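Long-range contacts in hypothetical protein PH1948 (Pyrococcus horikoshii, PDB 1WY7), which probably transfers methyl groups from S-adenosyl-L-methionine to a nucleic acid, likely RNA, and here holds the by-product S-adenosyl-L-homocysteine: residues 116-121 and 142-147; 146-151 and 196-201; 50-55 and 111-116; 25-30 and 77-82. All coordinates share one frame; numbering follows the deposited sequence.

Interaction 1 (116-121 and 142-147); sequences VIMNPP and DVVYSI
Val116 and Ile117 pair with Val144 and Tyr145 in parallel; the axes of strands 116-118 and 143-147 come within 4.7 Å and diverge by only 3°. Val116 straddles Val144 with two backbone bonds, its N donating to Val143 O (3.1 Å) and its O accepting from Tyr145 N (2.8 Å). One step on, Met118 N reaches Tyr145 O at 2.9 Å, with a more bent hydrogen angle of 131°. Side chains then alternate. Ile117 and Tyr145 share one face, where Ile117 CG2 rests 4.2 Å from Tyr145 CB and Val116 O sits at the edge of the phenol ring, whose hydroxyl bonds to Asp47. On the other face Met118, present as selenomethionine, has CG between the backbone N and the carbonyl carbon (chi1 59°), and its extended chain carries CE to 3.4 Å from Ser146 OG. Pro120 CD approaches Ser146 OG from another direction, also at 3.4 Å. An alanine at Pro120, lacking CG and CD, would probably open a gap beside Ser146 OG and Ile147 O. Asn119 ND2 lies 4.1 Å from Ile147 CB, while OD1 and ND2 bond to Thr30 and Tyr28. Strand 115-118, helix 131-140 and strand 143-149 form a beta-alpha-beta unit of the Rossmann-like methyltransferase fold, and Asn119-Pro120-Pro121 belongs to the Asn-Pro-Pro-Phe signature familiar from amino-methylating enzymes.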
# COMPACT_ATOMS: atom_id res chain seq x y z
N VAL A 116 3.79 7.71 2.82
CA VAL A 116 3.85 6.54 1.97
C VAL A 116 2.80 5.54 2.47
O VAL A 116 2.67 5.32 3.68
CB VAL A 116 5.21 5.80 2.03
CG1 VAL A 116 5.06 4.46 1.35
CG2 VAL A 116 6.33 6.61 1.35
N ILE A 117 2.04 4.96 1.55
CA ILE A 117 1.08 3.92 1.90
C ILE A 117 1.42 2.81 0.93
O ILE A 117 1.76 3.08 -0.23
CB ILE A 117 -0.38 4.37 1.71
CG1 ILE A 117 -0.65 4.74 0.24
CG2 ILE A 117 -0.68 5.53 2.65
CD1 ILE A 117 -2.08 5.25 -0.02
N MSE A 118 1.38 1.56 1.39
CA MSE A 118 1.71 0.47 0.51
C MSE A 118 1.27 -0.91 1.00
O MSE A 118 1.20 -1.17 2.20
CB MSE A 118 3.23 0.44 0.23
CG MSE A 118 4.15 0.31 1.46
SE MSE A 118 5.93 0.35 1.03
CE MSE A 118 6.64 -0.15 2.55
N ASN A 119 0.97 -1.76 0.03
CA ASN A 119 0.60 -3.16 0.23
C ASN A 119 1.67 -3.82 -0.64
O ASN A 119 1.39 -4.31 -1.73
CB ASN A 119 -0.80 -3.43 -0.35
CG ASN A 119 -1.23 -4.88 -0.19
OD1 ASN A 119 -2.29 -5.28 -0.67
ND2 ASN A 119 -0.42 -5.68 0.49
N PRO A 120 2.93 -3.82 -0.17
CA PRO A 120 4.05 -4.42 -0.91
C PRO A 120 4.03 -5.93 -0.93
O PRO A 120 3.33 -6.55 -0.15
CB PRO A 120 5.27 -3.86 -0.19
CG PRO A 120 4.81 -3.87 1.25
CD PRO A 120 3.38 -3.35 1.16
N PRO A 121 4.80 -6.54 -1.84
CA PRO A 121 4.83 -8.01 -1.88
C PRO A 121 5.41 -8.47 -0.55
O PRO A 121 6.30 -7.82 -0.01
CB PRO A 121 5.74 -8.32 -3.07
CG PRO A 121 6.58 -7.10 -3.20
CD PRO A 121 5.61 -5.98 -2.93
N ASP A 142 8.69 10.53 6.00
CA ASP A 142 8.89 10.45 7.45
C ASP A 142 7.77 9.65 8.12
O ASP A 142 7.88 9.29 9.29
CB ASP A 142 8.99 11.85 8.05
CG ASP A 142 10.35 12.51 7.81
OD1 ASP A 142 10.44 13.75 7.95
OD2 ASP A 142 11.32 11.78 7.51
N VAL A 143 6.70 9.38 7.37
CA VAL A 143 5.57 8.58 7.86
C VAL A 143 5.23 7.50 6.83
O VAL A 143 4.93 7.81 5.67
CB VAL A 143 4.31 9.44 8.12
CG1 VAL A 143 3.17 8.53 8.60
CG2 VAL A 143 4.59 10.51 9.17
N VAL A 144 5.28 6.25 7.25
CA VAL A 144 5.00 5.12 6.36
C VAL A 144 3.91 4.19 6.88
O VAL A 144 3.91 3.83 8.06
CB VAL A 144 6.29 4.26 6.16
CG1 VAL A 144 5.98 3.04 5.31
CG2 VAL A 144 7.39 5.11 5.56
N TYR A 145 3.00 3.80 5.99
CA TYR A 145 1.92 2.87 6.32
C TYR A 145 2.13 1.67 5.39
O TYR A 145 2.14 1.82 4.17
CB TYR A 145 0.53 3.47 6.06
CG TYR A 145 0.11 4.56 7.03
CD1 TYR A 145 -0.63 4.27 8.18
CD2 TYR A 145 0.45 5.89 6.79
CE1 TYR A 145 -1.01 5.28 9.08
CE2 TYR A 145 0.08 6.91 7.66
CZ TYR A 145 -0.65 6.60 8.80
OH TYR A 145 -0.98 7.62 9.67
N SER A 146 2.28 0.49 5.97
CA SER A 146 2.49 -0.70 5.17
C SER A 146 1.76 -1.91 5.71
O SER A 146 1.25 -1.89 6.83
CB SER A 146 4.00 -1.01 5.08
OG SER A 146 4.24 -2.03 4.13
N ILE A 147 1.71 -2.97 4.91
CA ILE A 147 1.03 -4.19 5.31
C ILE A 147 2.00 -5.36 5.20
O ILE A 147 2.75 -5.45 4.24
CB ILE A 147 -0.20 -4.45 4.41
CG1 ILE A 147 -1.20 -3.29 4.53
CG2 ILE A 147 -0.86 -5.76 4.80
CD1 ILE A 147 -2.43 -3.44 3.67

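Interaction 2 (146-151 and 196-201); sequences SIHLAK and DIYRFS
Ser146 to His148 pair with Asp196 to Tyr198 where the otherwise parallel methyltransferase sheet turns antiparallel: strand 191-202 is inserted between strands 143-149 and 167-179, as in the seven-stranded class I fold. The N-to-C directions of the short strands differ by 136°, a strongly twisted pairing. Ser146 with Tyr198 and His148 with Asp196 are hydrogen-bonded pairs, each closed by two backbone bonds; the shorter ones are Tyr198 N to Ser146 O and Asp196 N to His148 O, both 2.7 Å. Between them lies the non-hydrogen-bonded pair, Ile147 CG1 facing Ile197 CG1 at 4.3 Å beside Leu38 of helix 32-44. On the other face the side chains of His148 and Tyr198 cross at about a right angle, Tyr198 CD1 lying at the imidazole edge, 3.7 Å from His148 CD2, the ring planes inclined by 68°. Ser146 CB meets the rim of Phe200 at CE2 (4.1 Å). Asp196 CG, beside its own backbone N (chi1 -71°), lies 3.8 Å from Ala150 CB; OD1 is salt-bridged to Arg155, OD2 bonded to Thr174. A water donates to Leu149 O and Asp196 OD1, 2.7 Å from each, and accepts from Tyr198 OH, 2.6 Å away in the ring plane.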
# COMPACT_ATOMS: atom_id res chain seq x y z
N SER A 146 2.28 0.49 5.97
CA SER A 146 2.49 -0.70 5.17
C SER A 146 1.76 -1.91 5.71
O SER A 146 1.25 -1.89 6.83
CB SER A 146 4.00 -1.01 5.08
OG SER A 146 4.24 -2.03 4.13
N ILE A 147 1.71 -2.97 4.91
CA ILE A 147 1.03 -4.19 5.31
C ILE A 147 2.00 -5.36 5.20
O ILE A 147 2.75 -5.45 4.24
CB ILE A 147 -0.20 -4.45 4.41
CG1 ILE A 147 -1.20 -3.29 4.53
CG2 ILE A 147 -0.86 -5.76 4.80
CD1 ILE A 147 -2.43 -3.44 3.67
N HIS A 148 1.98 -6.24 6.19
CA HIS A 148 2.87 -7.39 6.20
C HIS A 148 2.23 -8.59 6.89
O HIS A 148 1.25 -8.44 7.62
CB HIS A 148 4.17 -7.04 6.93
CG HIS A 148 4.92 -5.92 6.29
ND1 HIS A 148 5.74 -6.12 5.19
CD2 HIS A 148 4.93 -4.59 6.54
CE1 HIS A 148 6.21 -4.95 4.79
NE2 HIS A 148 5.74 -4.01 5.59
N LEU A 149 2.79 -9.76 6.65
CA LEU A 149 2.32 -11.01 7.23
C LEU A 149 2.42 -10.99 8.75
O LEU A 149 3.49 -10.70 9.31
CB LEU A 149 3.16 -12.17 6.70
CG LEU A 149 2.61 -13.03 5.57
CD1 LEU A 149 1.88 -12.19 4.59
CD2 LEU A 149 3.75 -13.79 4.91
N ALA A 150 1.31 -11.29 9.42
CA ALA A 150 1.28 -11.32 10.88
C ALA A 150 1.94 -12.59 11.40
O ALA A 150 1.28 -13.44 11.99
CB ALA A 150 -0.16 -11.25 11.35
N LYS A 151 3.24 -12.72 11.16
CA LYS A 151 3.99 -13.88 11.63
C LYS A 151 5.12 -13.44 12.55
O LYS A 151 5.70 -12.38 12.36
CB LYS A 151 4.55 -14.66 10.44
CG LYS A 151 3.75 -15.90 10.09
CD LYS A 151 3.64 -16.11 8.59
CE LYS A 151 5.00 -16.11 7.89
NZ LYS A 151 5.84 -17.30 8.19
N ASP A 196 -0.64 -7.59 9.39
CA ASP A 196 -0.49 -6.48 10.31
C ASP A 196 -0.42 -5.25 9.43
O ASP A 196 0.23 -5.26 8.37
CB ASP A 196 0.82 -6.57 11.10
CG ASP A 196 0.83 -7.67 12.13
OD1 ASP A 196 1.87 -8.34 12.25
OD2 ASP A 196 -0.20 -7.87 12.81
N ILE A 197 -1.09 -4.19 9.85
CA ILE A 197 -1.05 -2.93 9.15
C ILE A 197 -0.18 -2.06 10.06
O ILE A 197 -0.53 -1.82 11.22
CB ILE A 197 -2.46 -2.32 9.01
CG1 ILE A 197 -3.35 -3.28 8.21
CG2 ILE A 197 -2.38 -0.95 8.34
CD1 ILE A 197 -4.77 -2.80 8.04
N TYR A 198 0.97 -1.63 9.54
CA TYR A 198 1.90 -0.83 10.33
C TYR A 198 1.89 0.64 9.99
O TYR A 198 1.56 1.03 8.88
CB TYR A 198 3.35 -1.28 10.12
CG TYR A 198 3.75 -2.64 10.62
CD1 TYR A 198 3.50 -3.79 9.87
CD2 TYR A 198 4.43 -2.78 11.83
CE1 TYR A 198 3.93 -5.05 10.32
CE2 TYR A 198 4.86 -4.03 12.28
CZ TYR A 198 4.61 -5.15 11.52
OH TYR A 198 4.98 -6.39 11.99
N ARG A 199 2.28 1.43 10.98
CA ARG A 199 2.46 2.86 10.81
C ARG A 199 3.84 3.11 11.40
O ARG A 199 4.06 2.87 12.59
CB ARG A 199 1.45 3.69 11.58
CG ARG A 199 1.75 5.18 11.38
CD ARG A 199 0.84 6.09 12.15
NE ARG A 199 1.14 7.48 11.82
CZ ARG A 199 2.03 8.23 12.47
NH1 ARG A 199 2.23 9.48 12.08
NH2 ARG A 199 2.70 7.73 13.51
N PHE A 200 4.78 3.55 10.57
CA PHE A 200 6.15 3.83 10.99
C PHE A 200 6.33 5.35 11.02
O PHE A 200 5.77 6.05 10.18
CB PHE A 200 7.16 3.25 9.98
CG PHE A 200 7.03 1.76 9.75
CD1 PHE A 200 7.70 0.87 10.57
CD2 PHE A 200 6.31 1.27 8.67
CE1 PHE A 200 7.66 -0.50 10.31
CE2 PHE A 200 6.27 -0.09 8.40
CZ PHE A 200 6.94 -0.98 9.21
N SER A 201 7.10 5.84 11.98
CA SER A 201 7.35 7.27 12.10
C SER A 201 8.86 7.47 12.29
O SER A 201 9.48 6.74 13.07
CB SER A 201 6.59 7.83 13.31
OG SER A 201 6.74 9.23 13.40
O HOH W 1 4.00 -8.29 10.53

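Interaction 3 (50-55 and 111-116); sequences GKVVAD and SRVDIV
Asp114 turns its carboxylate across Val52, their side chains at about a right angle, and Asp114 OD2 receives Val52 N in a nearly straight bond of 2.9 Å (170° at the hydrogen). The donor arrives on the anti side, 20° out of the carboxylate plane. Chi1 (-68°) sets Asp114 CG beside its own backbone N, 3.7 Å from Val52 N. Val52 O is gripped twice, by Asp114 N at 2.9 Å and by Ile115 N at 3.2 Å; Ala54 N then bonds to Ile115 O and the strands run parallel. Lys51 crosses Asp114 at about a right angle and Ile115 more obliquely, Lys51 CG lying 3.8 Å from Ile115 CD1. Lys51 NZ remains 5.6 Å from Asp114 OD2, too far for a salt bridge. Val113 sets both methyls against Ala54, CG1 and CG2 each 3.8 Å from Ala54 CB, while Val53 CG1 lies 3.6 Å from Ile115 O. Ile140 of helix 131-140 packs over Ala54, Val113 and Val116. These are adjacent central strands of the Rossmann-like methyltransferase sheet: strand 52-56 is bonded on its far edge to strand 74-79, and Ile115 touches Val143 and Tyr145 of strand 143-149.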
# COMPACT_ATOMS: atom_id res chain seq x y z
N GLY A 50 -4.85 16.60 2.38
CA GLY A 50 -3.94 17.64 1.98
C GLY A 50 -2.48 17.22 1.87
O GLY A 50 -1.60 18.05 1.69
N LYS A 51 -2.22 15.92 1.97
CA LYS A 51 -0.85 15.43 1.90
C LYS A 51 -0.45 14.89 0.53
O LYS A 51 -1.30 14.46 -0.26
CB LYS A 51 -0.64 14.33 2.94
CG LYS A 51 -1.03 14.73 4.35
CD LYS A 51 -0.02 15.69 4.97
CE LYS A 51 -0.43 16.04 6.40
NZ LYS A 51 0.72 16.51 7.21
N VAL A 52 0.85 14.92 0.24
CA VAL A 52 1.37 14.37 -1.01
C VAL A 52 1.67 12.92 -0.64
O VAL A 52 2.54 12.65 0.18
CB VAL A 52 2.67 15.09 -1.45
CG1 VAL A 52 3.21 14.44 -2.72
CG2 VAL A 52 2.38 16.56 -1.71
N VAL A 53 0.93 12.00 -1.24
CA VAL A 53 1.09 10.58 -0.93
C VAL A 53 1.67 9.72 -2.03
O VAL A 53 1.30 9.84 -3.20
CB VAL A 53 -0.28 9.95 -0.53
CG1 VAL A 53 -0.09 8.47 -0.18
CG2 VAL A 53 -0.90 10.72 0.63
N ALA A 54 2.58 8.83 -1.64
CA ALA A 54 3.17 7.90 -2.59
C ALA A 54 2.59 6.53 -2.28
O ALA A 54 2.57 6.09 -1.12
CB ALA A 54 4.70 7.88 -2.45
N ASP A 55 2.09 5.86 -3.32
CA ASP A 55 1.51 4.52 -3.19
C ASP A 55 2.51 3.57 -3.87
O ASP A 55 2.52 3.46 -5.10
CB ASP A 55 0.14 4.49 -3.88
CG ASP A 55 -0.55 3.15 -3.77
OD1 ASP A 55 -1.69 3.02 -4.31
OD2 ASP A 55 0.02 2.22 -3.15
N SER A 111 11.38 10.61 -5.29
CA SER A 111 10.78 11.92 -5.10
C SER A 111 10.33 11.94 -3.65
O SER A 111 9.72 10.98 -3.18
CB SER A 111 9.56 12.11 -6.00
OG SER A 111 9.90 11.97 -7.36
N ARG A 112 10.63 13.02 -2.94
CA ARG A 112 10.23 13.10 -1.55
C ARG A 112 8.73 13.41 -1.45
O ARG A 112 8.22 14.27 -2.16
CB ARG A 112 11.04 14.18 -0.84
CG ARG A 112 10.78 14.23 0.64
CD ARG A 112 12.05 14.46 1.43
NE ARG A 112 11.83 14.23 2.85
CZ ARG A 112 11.98 13.05 3.46
NH1 ARG A 112 12.37 11.99 2.78
NH2 ARG A 112 11.73 12.95 4.76
N VAL A 113 8.04 12.69 -0.57
CA VAL A 113 6.61 12.88 -0.37
C VAL A 113 6.33 13.06 1.12
O VAL A 113 7.23 12.93 1.94
CB VAL A 113 5.82 11.64 -0.85
CG1 VAL A 113 6.09 11.37 -2.33
CG2 VAL A 113 6.22 10.43 -0.02
N ASP A 114 5.08 13.36 1.46
CA ASP A 114 4.68 13.54 2.86
C ASP A 114 4.39 12.19 3.52
O ASP A 114 4.79 11.95 4.67
CB ASP A 114 3.41 14.39 2.99
CG ASP A 114 3.61 15.84 2.60
OD1 ASP A 114 4.65 16.42 2.98
OD2 ASP A 114 2.71 16.41 1.94
N ILE A 115 3.69 11.32 2.80
CA ILE A 115 3.31 10.02 3.33
C ILE A 115 3.45 8.89 2.32
O ILE A 115 3.26 9.07 1.12
CB ILE A 115 1.81 10.02 3.84
CG1 ILE A 115 1.68 10.67 5.22
CG2 ILE A 115 1.27 8.60 3.95
CD1 ILE A 115 1.69 12.15 5.19
N VAL A 116 3.79 7.71 2.82
CA VAL A 116 3.85 6.54 1.97
C VAL A 116 2.80 5.54 2.47
O VAL A 116 2.67 5.32 3.68
CB VAL A 116 5.21 5.80 2.03
CG1 VAL A 116 5.06 4.46 1.35
CG2 VAL A 116 6.33 6.61 1.35

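Interaction 4 (25-30 and 77-82); sequences LEQYRT and CVEVDK. With SAH (S-adenosyl-L-homocysteine), chain E.
Gln27 and Asp81 meet through a hydrogen bond: Gln27 NE2 donates to Asp81 OD1 at 3.0 Å, using the anti lone pair of the oxygen, with amide and carboxylate planes only 4° apart. Gln27 NE2 also gives a nearly straight bond (172°) to O2' of the bound S-adenosyl-L-homocysteine at 2.8 Å. Gln27 OE1 is taken by Lys22 N, which should hold the amide against flipping. An alanine at Gln27 would probably leave Asp81 OD1 without its amide mate and O2' with one grip fewer, breaking the polar link between loop and strand end. Hydroxyl-to-carboxylate bonds come next. The ribose O2' donates to Glu79 OE2 (2.7 Å) and O3' to Glu79 OE1 (3.1 Å), a two-pronged clamp by an acid at the end of the second strand that is a hallmark of Rossmann-like methyltransferases. A bend at chi2 (60°) brings Glu79 CD to 3.4 Å from O2' of the ligand. The carboxylate is itself positioned by backbone donors: Asp81 N binds Glu79 OE2 at 2.8 Å, and Gly59 N binds Glu79 OE1. Asp81 is the N-cap of helix 82-91, OD2 accepting from Glu83 N. Apolar packing completes the contact. Val80 CG1 lies 3.6 Å from adenine C4 of the ligand, and Leu25 CD1 lies 4.2 Å from Val80 CG1. Beyond the two segments, Asp105 OD2, Val62 N and Val106 N also hydrogen-bond to S-adenosyl-L-homocysteine.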
# COMPACT_ATOMS: atom_id res chain seq x y z
N LEU A 25 4.93 -11.51 -8.96
CA LEU A 25 5.00 -10.11 -8.54
C LEU A 25 3.95 -9.89 -7.44
O LEU A 25 3.70 -8.75 -7.04
CB LEU A 25 4.70 -9.17 -9.70
CG LEU A 25 5.70 -9.04 -10.86
CD1 LEU A 25 5.21 -7.94 -11.80
CD2 LEU A 25 7.08 -8.70 -10.31
N GLU A 26 3.34 -10.98 -6.97
CA GLU A 26 2.32 -10.94 -5.94
C GLU A 26 1.22 -9.93 -6.29
O GLU A 26 0.91 -9.05 -5.49
CB GLU A 26 2.93 -10.56 -4.59
CG GLU A 26 3.95 -11.55 -4.03
CD GLU A 26 4.18 -11.35 -2.54
OE1 GLU A 26 5.18 -11.88 -2.01
OE2 GLU A 26 3.36 -10.66 -1.90
N GLN A 27 0.64 -10.07 -7.47
CA GLN A 27 -0.41 -9.14 -7.88
C GLN A 27 -1.83 -9.55 -7.50
O GLN A 27 -2.47 -10.36 -8.18
CB GLN A 27 -0.36 -8.87 -9.39
CG GLN A 27 0.93 -8.19 -9.88
CD GLN A 27 0.87 -7.81 -11.36
OE1 GLN A 27 0.23 -8.49 -12.17
NE2 GLN A 27 1.54 -6.73 -11.71
N TYR A 28 -2.31 -9.00 -6.40
CA TYR A 28 -3.68 -9.23 -5.94
C TYR A 28 -4.10 -7.85 -5.42
O TYR A 28 -3.33 -7.17 -4.75
CB TYR A 28 -3.74 -10.30 -4.83
CG TYR A 28 -3.04 -9.92 -3.54
CD1 TYR A 28 -3.64 -9.07 -2.61
CD2 TYR A 28 -1.74 -10.36 -3.27
CE1 TYR A 28 -2.98 -8.67 -1.46
CE2 TYR A 28 -1.06 -9.96 -2.12
CZ TYR A 28 -1.69 -9.10 -1.22
OH TYR A 28 -1.00 -8.64 -0.12
N ARG A 29 -5.31 -7.43 -5.75
CA ARG A 29 -5.80 -6.13 -5.30
C ARG A 29 -5.89 -6.11 -3.78
O ARG A 29 -6.24 -7.12 -3.17
CB ARG A 29 -7.18 -5.86 -5.90
CG ARG A 29 -8.19 -6.93 -5.51
CD ARG A 29 -9.56 -6.59 -6.01
NE ARG A 29 -9.95 -5.26 -5.58
CZ ARG A 29 -11.10 -4.68 -5.90
NH1 ARG A 29 -11.38 -3.46 -5.47
NH2 ARG A 29 -11.99 -5.32 -6.65
N THR A 30 -5.58 -4.97 -3.16
CA THR A 30 -5.67 -4.89 -1.70
C THR A 30 -7.14 -5.06 -1.31
O THR A 30 -7.98 -4.28 -1.75
CB THR A 30 -5.19 -3.53 -1.15
OG1 THR A 30 -3.86 -3.25 -1.62
CG2 THR A 30 -5.17 -3.56 0.38
N CYS A 77 1.63 7.20 -7.89
CA CYS A 77 1.52 5.76 -8.00
C CYS A 77 2.78 5.14 -8.59
O CYS A 77 3.15 5.44 -9.72
CB CYS A 77 0.29 5.43 -8.85
SG CYS A 77 -1.19 6.33 -8.30
N VAL A 78 3.44 4.29 -7.80
CA VAL A 78 4.65 3.62 -8.24
C VAL A 78 4.31 2.17 -8.51
O VAL A 78 3.90 1.45 -7.60
CB VAL A 78 5.76 3.67 -7.16
CG1 VAL A 78 6.99 2.95 -7.67
CG2 VAL A 78 6.10 5.12 -6.83
N GLU A 79 4.48 1.76 -9.76
CA GLU A 79 4.16 0.40 -10.17
C GLU A 79 5.07 -0.02 -11.33
O GLU A 79 5.25 0.72 -12.29
CB GLU A 79 2.70 0.36 -10.61
CG GLU A 79 2.27 -0.89 -11.34
CD GLU A 79 2.46 -2.13 -10.51
OE1 GLU A 79 1.97 -2.17 -9.36
OE2 GLU A 79 3.09 -3.07 -11.01
N VAL A 80 5.64 -1.23 -11.23
CA VAL A 80 6.56 -1.72 -12.27
C VAL A 80 5.86 -2.30 -13.49
O VAL A 80 6.45 -2.35 -14.57
CB VAL A 80 7.50 -2.82 -11.71
CG1 VAL A 80 6.70 -4.08 -11.41
CG2 VAL A 80 8.62 -3.12 -12.70
N ASP A 81 4.62 -2.72 -13.33
CA ASP A 81 3.89 -3.35 -14.43
C ASP A 81 2.89 -2.46 -15.17
O ASP A 81 1.84 -2.09 -14.63
CB ASP A 81 3.20 -4.61 -13.90
CG ASP A 81 2.52 -5.40 -15.00
OD1 ASP A 81 1.86 -6.41 -14.68
OD2 ASP A 81 2.64 -5.02 -16.19
N LYS A 82 3.21 -2.14 -16.42
CA LYS A 82 2.37 -1.31 -17.27
C LYS A 82 0.93 -1.81 -17.36
O LYS A 82 -0.02 -1.02 -17.34
CB LYS A 82 2.96 -1.24 -18.68
CG LYS A 82 2.05 -0.64 -19.75
CD LYS A 82 1.54 0.75 -19.38
CE LYS A 82 0.95 1.48 -20.59
NZ LYS A 82 -0.07 0.67 -21.33
N SAH E . -3.77 -3.87 -6.11
CA SAH E . -3.06 -3.54 -4.85
CB SAH E . -1.56 -3.78 -5.09
CG SAH E . -1.30 -5.20 -4.72
SD SAH E . 0.30 -6.00 -4.89
C SAH E . -3.45 -2.14 -4.48
O SAH E . -4.51 -1.66 -4.98
OXT SAH E . -2.63 -1.56 -3.69
C5' SAH E . 1.51 -4.71 -5.06
C4' SAH E . 2.08 -4.38 -6.45
O4' SAH E . 3.53 -4.36 -6.37
C3' SAH E . 1.84 -5.41 -7.55
O3' SAH E . 0.79 -4.82 -8.34
C2' SAH E . 3.13 -5.48 -8.37
O2' SAH E . 3.11 -5.42 -9.78
C1' SAH E . 4.01 -4.41 -7.69
N9 SAH E . 5.43 -4.73 -7.66
C8 SAH E . 6.08 -5.93 -7.45
N7 SAH E . 7.39 -5.83 -7.47
C5 SAH E . 7.63 -4.48 -7.72
C6 SAH E . 8.81 -3.71 -7.85
N6 SAH E . 10.04 -4.26 -7.74
N1 SAH E . 8.72 -2.36 -8.11
C2 SAH E . 7.48 -1.81 -8.21
N3 SAH E . 6.29 -2.44 -8.10
C4 SAH E . 6.43 -3.79 -7.85

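In the fold
Interactions 1 to 3 pair neighbouring strands of one mixed seven-stranded sheet, in the order 52-56, 115-118, 143-149, 191-202. Interaction 1 shares Val116 with interaction 3 and Ser146 and Ile147 with interaction 2; its centre lies about 11 Å and about 8 Å from theirs. Interaction 4, about 18 Å centre to centre from both interactions 2 and 3, sits where strand 74-79 ends and is tied to strand 52-56 by Val78 N and Asp55 O. Along the chain, the segments of interactions 3 and 4 alternate; interaction 3 closes before interaction 1 opens, and interaction 2 begins on the stretch where interaction 1 ends. Interactions 1 and 4, centres about 13 Å apart, touch through Asn119, so strand ends and loop converge on the bound ligand.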